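Long-range contacts in mannitol dehydrogenase (Pseudomonas fluorescens, PDB 1LJ8), which probably catalyses the NAD-dependent interconversion of mannitol and fructose, as a long-chain dehydrogenase that binds the dinucleotide in a Rossmann domain: residues D190-N195 / F382-V387; M228-T233 / E293-L298. All coordinates share one frame; numbering follows the deposited sequence.

How the contacts relate
From the N terminus the chain first builds most of the Rossmann sheet, and strand 185-188 runs into the loop 190-195 at the cofactor. Residues 228-233 follow, on the edge strand 227-230 of a small three-stranded sheet. Contact 2 closes the shorter loop when helix 289-313 brings 293-298 against that strand. Contact 1 closes much later, as helix 378-385 returns to 190-195, so contact 2 nests inside it. Both join the Rossmann part to the C-terminal helical part, and both touch NAD. Their centres lie about 10 Å apart, and they meet directly: His194 probably hydrogen-bonds Glu293, and Asn191 hydrogen-bonds Lys295.

Contact 1. Residues D190-N195 / F382-V387; sequences DNLPHN and FPKFTV. With NAD (nicotinamide-adenine-dinucleotide), chain B.
Asn191 and Phe385 both set their first side-chain torsion with CG anti to the carbonyl carbon (chi1 -72° and -56°), and Lys384 bends its chain at chi2 (65°); these turns bring the groups together across the cleft of a Rossmann dehydrogenase. The loop after strand 185-188 carries the cofactor residues, while helix 378-385 of the C-terminal domain packs its last turn against this loop. Asn191 is the centre of an inverse gamma turn, and its carbonyl faces the helix. Its O lies in the plane of the Phe385 ring, at the edge, 3.6 Å from CE2. This buried oxygen has no hydrogen-bonding partner in the model, so the weakly positive ring edge is a tolerable neighbour. Ring atoms CE2 and CZ also touch Asn191 CB.

Lys384 runs alongside Leu192, the two side chains pointing the same way, with Lys384 CE 3.8 Å from Leu192 CD2. A lysine suits this place because its methylenes cover the leucine while its ammonium continues to a salt bridge with Asp140.

The Asn191 amide is shared: ND2 donates to Glu133, and OD1 accepts from Lys295; OD1 also lies 3.2 Å from NAD C6N. Asn195 ND2 braces the loop through a straight bond of 3.0 Å to Asp190 O. Aspartate suits position 190 because Thr132 N holds OD1 while Ile131 N and Tyr136 OH hold OD2, fixing the carboxylate to receive the ribose hydroxyl. NAD O2D donates to Asp190 OD1 at 2.8 Å and accepts from Asn191 N at 2.9 Å.

Contact 2. Residues M228-T233 / E293-L298; sequences MVDRIT and EMKIGL. With NAD (nicotinamide-adenine-dinucleotide), chain B.
Lys295 lies obliquely across the end of strand 227-230, its CG anti to the backbone N (chi1 179°) and its chain bent at chi2 and chi4. The base of this side chain, at CB, meets the methyl CE of Met228 at 4.1 Å. Further out, Lys295 CE passes 3.4 Å from Val229 O and 3.6 Å from Asp230 OD1. Neither approach is a hydrogen bond: NZ continues beyond them to Asn300. Lysine suits the position because its aliphatic length can cross the strand and still deliver a polar tip to the cofactor side. The Asp230 carboxylate, its OD1 4.7 Å from Lys295 NZ, could favour a positive charge on Lys295, although it also forms a salt bridge with Arg361.

Met228, like Met294 present as selenomethionine, also leaves its backbone with CG anti to N (chi1 -166°), then folds at chi2 and chi3 so that its methyl turns to the helix. It crosses Met294 obliquely, methyl to methyl; long, flexible side chains suit a strand and helix whose axes stand 8.9 Å apart at 46°.

Val229 faces the other way, towards Phe37 and the nicotinamide. Beyond the strand, Thr233 grips the carboxamide with its backbone: N donates to NAD O7N at 2.8 Å, and O accepts from NAD N7N at 3.1 Å. Its OG1 donates to Arg231 O from above the carbonyl plane, tying this short loop piece together. The strand's continuation lines the nicotinamide site and the helix backs the strand, as expected where the site sits between Rossmann and C-terminal domains.

Contact 1. Residues D190-N195 / F382-V387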
loop_
_atom_site.group_PDB
_atom_site.type_symbol
_atom_site.label_atom_id
_atom_site.label_comp_id
_atom_site.label_asym_id
_atom_site.label_seq_id
_atom_site.Cartn_x
_atom_site.Cartn_y
_atom_site.Cartn_z
ATOM N N ASP A 190 -1.249 -2.074 5.308
ATOM C CA ASP A 190 -0.479 -1.108 4.518
ATOM C C ASP A 190 1.033 -1.339 4.598
ATOM O O ASP A 190 1.527 -2.000 5.511
ATOM C CB ASP A 190 -0.797 0.337 4.973
ATOM C CG ASP A 190 -2.190 0.798 4.498
ATOM O OD1 ASP A 190 -2.350 0.890 3.248
ATOM O OD2 ASP A 190 -3.089 1.093 5.365
ATOM N N ASN A 191 1.749 -0.752 3.645
ATOM C CA ASN A 191 3.196 -0.903 3.561
ATOM C C ASN A 191 3.946 0.027 4.506
ATOM O O ASN A 191 4.469 1.049 4.061
ATOM C CB ASN A 191 3.632 -0.587 2.132
ATOM C CG ASN A 191 3.232 -1.655 1.144
ATOM O OD1 ASN A 191 3.135 -2.849 1.482
ATOM N ND2 ASN A 191 3.099 -1.251 -0.117
ATOM N N LEU A 192 4.035 -0.345 5.773
ATOM C CA LEU A 192 4.790 0.441 6.761
ATOM C C LEU A 192 5.643 -0.630 7.416
ATOM O O LEU A 192 5.165 -1.733 7.646
ATOM C CB LEU A 192 3.876 1.077 7.831
ATOM C CG LEU A 192 3.220 2.382 7.331
ATOM C CD1 LEU A 192 1.949 2.049 6.519
ATOM C CD2 LEU A 192 2.840 3.268 8.553
ATOM N N PRO A 193 6.889 -0.308 7.760
ATOM C CA PRO A 193 7.745 -1.324 8.389
ATOM C C PRO A 193 7.101 -2.072 9.583
ATOM O O PRO A 193 7.175 -3.312 9.691
ATOM C CB PRO A 193 8.967 -0.505 8.784
ATOM C CG PRO A 193 9.099 0.471 7.653
ATOM C CD PRO A 193 7.660 0.902 7.404
ATOM N N HIS A 194 6.543 -1.321 10.526
ATOM C CA HIS A 194 5.874 -1.927 11.669
ATOM C C HIS A 194 4.431 -1.388 11.572
ATOM O O HIS A 194 4.026 -0.536 12.362
ATOM C CB HIS A 194 6.500 -1.451 12.999
ATOM C CG HIS A 194 7.948 -1.834 13.167
ATOM N ND1 HIS A 194 8.703 -1.411 14.247
ATOM C CD2 HIS A 194 8.797 -2.517 12.354
ATOM C CE1 HIS A 194 9.961 -1.802 14.080
ATOM N NE2 HIS A 194 10.046 -2.473 12.942
ATOM N N ASN A 195 3.654 -1.910 10.628
ATOM C CA ASN A 195 2.304 -1.366 10.427
ATOM C C ASN A 195 1.358 -1.462 11.617
ATOM O O ASN A 195 0.583 -0.511 11.866
ATOM C CB ASN A 195 1.674 -1.926 9.156
ATOM C CG ASN A 195 1.801 -3.431 9.029
ATOM O OD1 ASN A 195 1.887 -4.171 10.015
ATOM N ND2 ASN A 195 1.789 -3.903 7.777
ATOM N N PHE A 382 8.361 8.080 0.379
ATOM C CA PHE A 382 9.767 8.248 0.705
ATOM C C PHE A 382 10.170 7.957 2.156
ATOM O O PHE A 382 11.126 7.210 2.368
ATOM C CB PHE A 382 10.292 9.640 0.281
ATOM C CG PHE A 382 10.903 9.644 -1.116
ATOM C CD1 PHE A 382 10.172 10.086 -2.203
ATOM C CD2 PHE A 382 12.195 9.154 -1.332
ATOM C CE1 PHE A 382 10.688 10.059 -3.484
ATOM C CE2 PHE A 382 12.738 9.112 -2.624
ATOM C CZ PHE A 382 11.980 9.571 -3.717
ATOM N N PRO A 383 9.468 8.526 3.170
ATOM C CA PRO A 383 9.853 8.267 4.570
ATOM C C PRO A 383 9.667 6.824 5.017
ATOM O O PRO A 383 10.249 6.416 6.023
ATOM C CB PRO A 383 8.973 9.264 5.390
ATOM C CG PRO A 383 7.741 9.477 4.473
ATOM C CD PRO A 383 8.402 9.553 3.072
ATOM N N LYS A 384 8.850 6.053 4.290
ATOM C CA LYS A 384 8.674 4.646 4.631
ATOM C C LYS A 384 9.640 3.729 3.901
ATOM O O LYS A 384 10.176 2.795 4.495
ATOM C CB LYS A 384 7.260 4.157 4.261
ATOM C CG LYS A 384 6.241 4.327 5.352
ATOM C CD LYS A 384 5.994 5.767 5.674
ATOM C CE LYS A 384 4.961 5.877 6.810
ATOM N NZ LYS A 384 4.838 7.269 7.301
ATOM N N PHE A 385 9.850 4.004 2.611
ATOM C CA PHE A 385 10.604 3.088 1.753
ATOM C C PHE A 385 12.072 3.342 1.538
ATOM O O PHE A 385 12.817 2.373 1.280
ATOM C CB PHE A 385 10.028 3.059 0.312
ATOM C CG PHE A 385 8.555 2.714 0.200
ATOM C CD1 PHE A 385 7.902 2.872 -1.044
ATOM C CD2 PHE A 385 7.809 2.200 1.294
ATOM C CE1 PHE A 385 6.515 2.517 -1.190
ATOM C CE2 PHE A 385 6.424 1.852 1.154
ATOM C CZ PHE A 385 5.786 2.007 -0.085
ATOM N N THR A 386 12.466 4.616 1.624
ATOM C CA THR A 386 13.817 5.025 1.225
ATOM C C THR A 386 14.616 5.810 2.261
ATOM O O THR A 386 15.807 5.580 2.457
ATOM C CB THR A 386 13.670 5.862 -0.050
ATOM O OG1 THR A 386 12.928 5.088 -1.007
ATOM C CG2 THR A 386 15.050 6.319 -0.605
ATOM N N VAL A 387 13.955 6.751 2.929
ATOM C CA VAL A 387 14.672 7.521 3.911
ATOM C C VAL A 387 15.325 6.687 5.027
ATOM O O VAL A 387 16.425 7.024 5.455
ATOM C CB VAL A 387 13.769 8.650 4.492
ATOM C CG1 VAL A 387 14.509 9.411 5.593
ATOM C CG2 VAL A 387 13.400 9.639 3.371
HETATM P PA NAD B . -5.996 2.044 -4.498
HETATM O O1A NAD B . -5.643 3.334 -5.033
HETATM O O2A NAD B . -6.681 0.990 -5.299
HETATM O O5B NAD B . -6.917 2.218 -3.205
HETATM C C5B NAD B . -6.468 3.070 -2.106
HETATM C C4B NAD B . -7.714 3.038 -1.199
HETATM O O4B NAD B . -7.378 3.835 0.011
HETATM C C3B NAD B . -8.982 3.787 -1.743
HETATM O O3B NAD B . -10.121 3.050 -1.263
HETATM C C2B NAD B . -8.851 5.186 -1.122
HETATM O O2B NAD B . -10.089 5.882 -1.049
HETATM C C1B NAD B . -8.357 4.834 0.268
HETATM N N9A NAD B . -7.712 5.892 0.979
HETATM C C8A NAD B . -6.716 6.771 0.603
HETATM N N7A NAD B . -6.365 7.581 1.576
HETATM C C5A NAD B . -7.178 7.206 2.635
HETATM C C6A NAD B . -7.226 7.719 3.937
HETATM N N6A NAD B . -6.455 8.694 4.421
HETATM N N1A NAD B . -8.153 7.172 4.813
HETATM C C2A NAD B . -9.004 6.140 4.419
HETATM N N3A NAD B . -8.959 5.601 3.139
HETATM C C4A NAD B . -8.019 6.183 2.284
HETATM O O3 NAD B . -4.654 1.458 -3.886
HETATM P PN NAD B . -4.177 -0.054 -3.620
HETATM O O1N NAD B . -3.409 -0.522 -4.778
HETATM O O2N NAD B . -5.363 -0.822 -3.230
HETATM O O5D NAD B . -3.140 0.121 -2.445
HETATM C C5D NAD B . -3.645 0.548 -1.187
HETATM C C4D NAD B . -2.589 0.252 -0.215
HETATM O O4D NAD B . -2.391 -1.155 0.033
HETATM C C3D NAD B . -1.152 0.835 -0.473
HETATM O O3D NAD B . -1.071 2.226 -0.188
HETATM C C2D NAD B . -0.256 -0.073 0.346
HETATM O O2D NAD B . -0.112 0.404 1.678
HETATM C C1D NAD B . -0.987 -1.438 0.288
HETATM N N1N NAD B . -0.447 -2.377 -0.714
HETATM C C2N NAD B . -0.642 -2.277 -2.104
HETATM C C3N NAD B . 0.006 -3.178 -2.910
HETATM C C7N NAD B . -0.168 -3.058 -4.436
HETATM O O7N NAD B . 0.584 -3.747 -5.142
HETATM N N7N NAD B . -1.018 -2.204 -4.964
HETATM C C4N NAD B . 0.898 -4.211 -2.342
HETATM C C5N NAD B . 1.032 -4.291 -0.922
HETATM C C6N NAD B . 0.360 -3.367 -0.072
#

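Contact 2. Residues M228-T233 / E293-L298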
loop_
_atom_site.group_PDB
_atom_site.type_symbol
_atom_site.label_atom_id
_atom_site.label_comp_id
_atom_site.label_asym_id
_atom_site.label_seq_id
_atom_site.Cartn_x
_atom_site.Cartn_y
_atom_site.Cartn_z
HETATM N N MSE A 228 3.289 -8.672 7.283
HETATM C CA MSE A 228 3.982 -8.458 6.050
HETATM C C MSE A 228 2.935 -8.870 5.002
HETATM O O MSE A 228 2.480 -10.025 5.015
HETATM C CB MSE A 228 5.153 -9.396 5.899
HETATM C CG MSE A 228 5.958 -8.851 4.785
HETATM SE SE MSE A 228 5.724 -9.953 3.330
HETATM C CE MSE A 228 7.318 -10.542 3.936
ATOM N N VAL A 229 2.527 -7.950 4.131
ATOM C CA VAL A 229 1.508 -8.259 3.127
ATOM C C VAL A 229 2.142 -8.071 1.771
ATOM O O VAL A 229 2.807 -7.054 1.525
ATOM C CB VAL A 229 0.269 -7.340 3.324
ATOM C CG1 VAL A 229 -0.312 -7.630 4.760
ATOM C CG2 VAL A 229 0.644 -5.852 3.152
ATOM N N ASP A 230 1.969 -9.046 0.869
ATOM C CA ASP A 230 2.686 -8.922 -0.384
ATOM C C ASP A 230 1.908 -9.492 -1.572
ATOM O O ASP A 230 1.587 -10.671 -1.557
ATOM C CB ASP A 230 4.013 -9.703 -0.220
ATOM C CG ASP A 230 5.050 -9.389 -1.309
ATOM O OD1 ASP A 230 4.771 -8.536 -2.146
ATOM O OD2 ASP A 230 6.165 -9.999 -1.324
ATOM N N ARG A 231 1.585 -8.651 -2.549
ATOM C CA ARG A 231 0.971 -9.117 -3.805
ATOM C C ARG A 231 0.872 -7.904 -4.713
ATOM O O ARG A 231 0.098 -6.981 -4.436
ATOM C CB ARG A 231 -0.422 -9.762 -3.636
ATOM C CG ARG A 231 -0.891 -10.319 -5.015
ATOM C CD ARG A 231 -2.216 -11.086 -4.906
ATOM N NE ARG A 231 -2.132 -12.225 -5.828
ATOM C CZ ARG A 231 -3.031 -13.192 -5.918
ATOM N NH1 ARG A 231 -4.125 -13.168 -5.169
ATOM N NH2 ARG A 231 -2.772 -14.256 -6.704
ATOM N N ILE A 232 1.680 -7.891 -5.772
ATOM C CA ILE A 232 1.705 -6.755 -6.709
ATOM C C ILE A 232 0.344 -6.664 -7.379
ATOM O O ILE A 232 -0.129 -7.594 -8.048
ATOM C CB ILE A 232 2.851 -6.902 -7.717
ATOM C CG1 ILE A 232 4.202 -6.729 -6.966
ATOM C CG2 ILE A 232 2.745 -5.834 -8.806
ATOM C CD1 ILE A 232 5.414 -7.320 -7.806
ATOM N N THR A 233 -0.265 -5.492 -7.215
ATOM C CA THR A 233 -1.635 -5.283 -7.688
ATOM C C THR A 233 -1.728 -3.964 -8.448
ATOM O O THR A 233 -1.863 -2.878 -7.864
ATOM C CB THR A 233 -2.613 -5.295 -6.452
ATOM O OG1 THR A 233 -2.474 -6.542 -5.719
ATOM C CG2 THR A 233 -4.108 -5.122 -6.931
ATOM N N GLU A 293 10.190 -5.463 7.457
ATOM C CA GLU A 293 11.298 -4.506 7.218
ATOM C C GLU A 293 12.019 -4.882 5.926
ATOM O O GLU A 293 12.388 -4.006 5.114
ATOM C CB GLU A 293 12.310 -4.527 8.390
ATOM C CG GLU A 293 11.795 -3.801 9.618
ATOM C CD GLU A 293 12.565 -4.140 10.896
ATOM O OE1 GLU A 293 13.635 -4.789 10.793
ATOM O OE2 GLU A 293 12.079 -3.749 11.993
HETATM N N MSE A 294 12.246 -6.181 5.771
HETATM C CA MSE A 294 12.897 -6.741 4.593
HETATM C C MSE A 294 12.150 -6.446 3.288
HETATM O O MSE A 294 12.730 -6.007 2.271
HETATM C CB MSE A 294 12.997 -8.268 4.719
HETATM C CG MSE A 294 13.544 -8.929 3.482
HETATM SE SE MSE A 294 13.161 -10.895 3.515
HETATM C CE MSE A 294 11.278 -10.865 3.048
ATOM N N LYS A 295 10.853 -6.702 3.298
ATOM C CA LYS A 295 10.078 -6.471 2.083
ATOM C C LYS A 295 9.990 -4.991 1.752
ATOM O O LYS A 295 10.122 -4.579 0.587
ATOM C CB LYS A 295 8.678 -7.046 2.277
ATOM C CG LYS A 295 7.812 -6.811 1.035
ATOM C CD LYS A 295 6.607 -6.048 1.371
ATOM C CE LYS A 295 5.696 -5.891 0.140
ATOM N NZ LYS A 295 5.089 -4.508 0.157
ATOM N N ILE A 296 9.746 -4.169 2.766
ATOM C CA ILE A 296 9.647 -2.726 2.521
ATOM C C ILE A 296 11.004 -2.180 2.006
ATOM O O ILE A 296 11.064 -1.397 1.040
ATOM C CB ILE A 296 9.267 -1.960 3.812
ATOM C CG1 ILE A 296 7.826 -2.333 4.264
ATOM C CG2 ILE A 296 9.380 -0.443 3.553
ATOM C CD1 ILE A 296 6.761 -1.826 3.321
ATOM N N GLY A 297 12.100 -2.603 2.634
ATOM C CA GLY A 297 13.411 -2.085 2.230
ATOM C C GLY A 297 13.860 -2.485 0.840
ATOM O O GLY A 297 14.410 -1.684 0.064
ATOM N N LEU A 298 13.633 -3.747 0.526
ATOM C CA LEU A 298 14.039 -4.309 -0.752
ATOM C C LEU A 298 13.015 -4.187 -1.863
ATOM O O LEU A 298 13.360 -3.743 -2.955
ATOM C CB LEU A 298 14.416 -5.811 -0.568
ATOM C CG LEU A 298 15.654 -6.048 0.326
ATOM C CD1 LEU A 298 15.807 -7.609 0.548
ATOM C CD2 LEU A 298 16.917 -5.449 -0.356
HETATM P PA NAD B . -5.996 2.044 -4.498
HETATM O O1A NAD B . -5.643 3.334 -5.033
HETATM O O2A NAD B . -6.681 0.990 -5.299
HETATM O O5B NAD B . -6.917 2.218 -3.205
HETATM C C5B NAD B . -6.468 3.070 -2.106
HETATM C C4B NAD B . -7.714 3.038 -1.199
HETATM O O4B NAD B . -7.378 3.835 0.011
HETATM C C3B NAD B . -8.982 3.787 -1.743
HETATM O O3B NAD B . -10.121 3.050 -1.263
HETATM C C2B NAD B . -8.851 5.186 -1.122
HETATM O O2B NAD B . -10.089 5.882 -1.049
HETATM C C1B NAD B . -8.357 4.834 0.268
HETATM N N9A NAD B . -7.712 5.892 0.979
HETATM C C8A NAD B . -6.716 6.771 0.603
HETATM N N7A NAD B . -6.365 7.581 1.576
HETATM C C5A NAD B . -7.178 7.206 2.635
HETATM C C6A NAD B . -7.226 7.719 3.937
HETATM N N6A NAD B . -6.455 8.694 4.421
HETATM N N1A NAD B . -8.153 7.172 4.813
HETATM C C2A NAD B . -9.004 6.140 4.419
HETATM N N3A NAD B . -8.959 5.601 3.139
HETATM C C4A NAD B . -8.019 6.183 2.284
HETATM O O3 NAD B . -4.654 1.458 -3.886
HETATM P PN NAD B . -4.177 -0.054 -3.620
HETATM O O1N NAD B . -3.409 -0.522 -4.778
HETATM O O2N NAD B . -5.363 -0.822 -3.230
HETATM O O5D NAD B . -3.140 0.121 -2.445
HETATM C C5D NAD B . -3.645 0.548 -1.187
HETATM C C4D NAD B . -2.589 0.252 -0.215
HETATM O O4D NAD B . -2.391 -1.155 0.033
HETATM C C3D NAD B . -1.152 0.835 -0.473
HETATM O O3D NAD B . -1.071 2.226 -0.188
HETATM C C2D NAD B . -0.256 -0.073 0.346
HETATM O O2D NAD B . -0.112 0.404 1.678
HETATM C C1D NAD B . -0.987 -1.438 0.288
HETATM N N1N NAD B . -0.447 -2.377 -0.714
HETATM C C2N NAD B . -0.642 -2.277 -2.104
HETATM C C3N NAD B . 0.006 -3.178 -2.910
HETATM C C7N NAD B . -0.168 -3.058 -4.436
HETATM O O7N NAD B . 0.584 -3.747 -5.142
HETATM N N7N NAD B . -1.018 -2.204 -4.964
HETATM C C4N NAD B . 0.898 -4.211 -2.342
HETATM C C5N NAD B . 1.032 -4.291 -0.922
HETATM C C6N NAD B . 0.360 -3.367 -0.072
#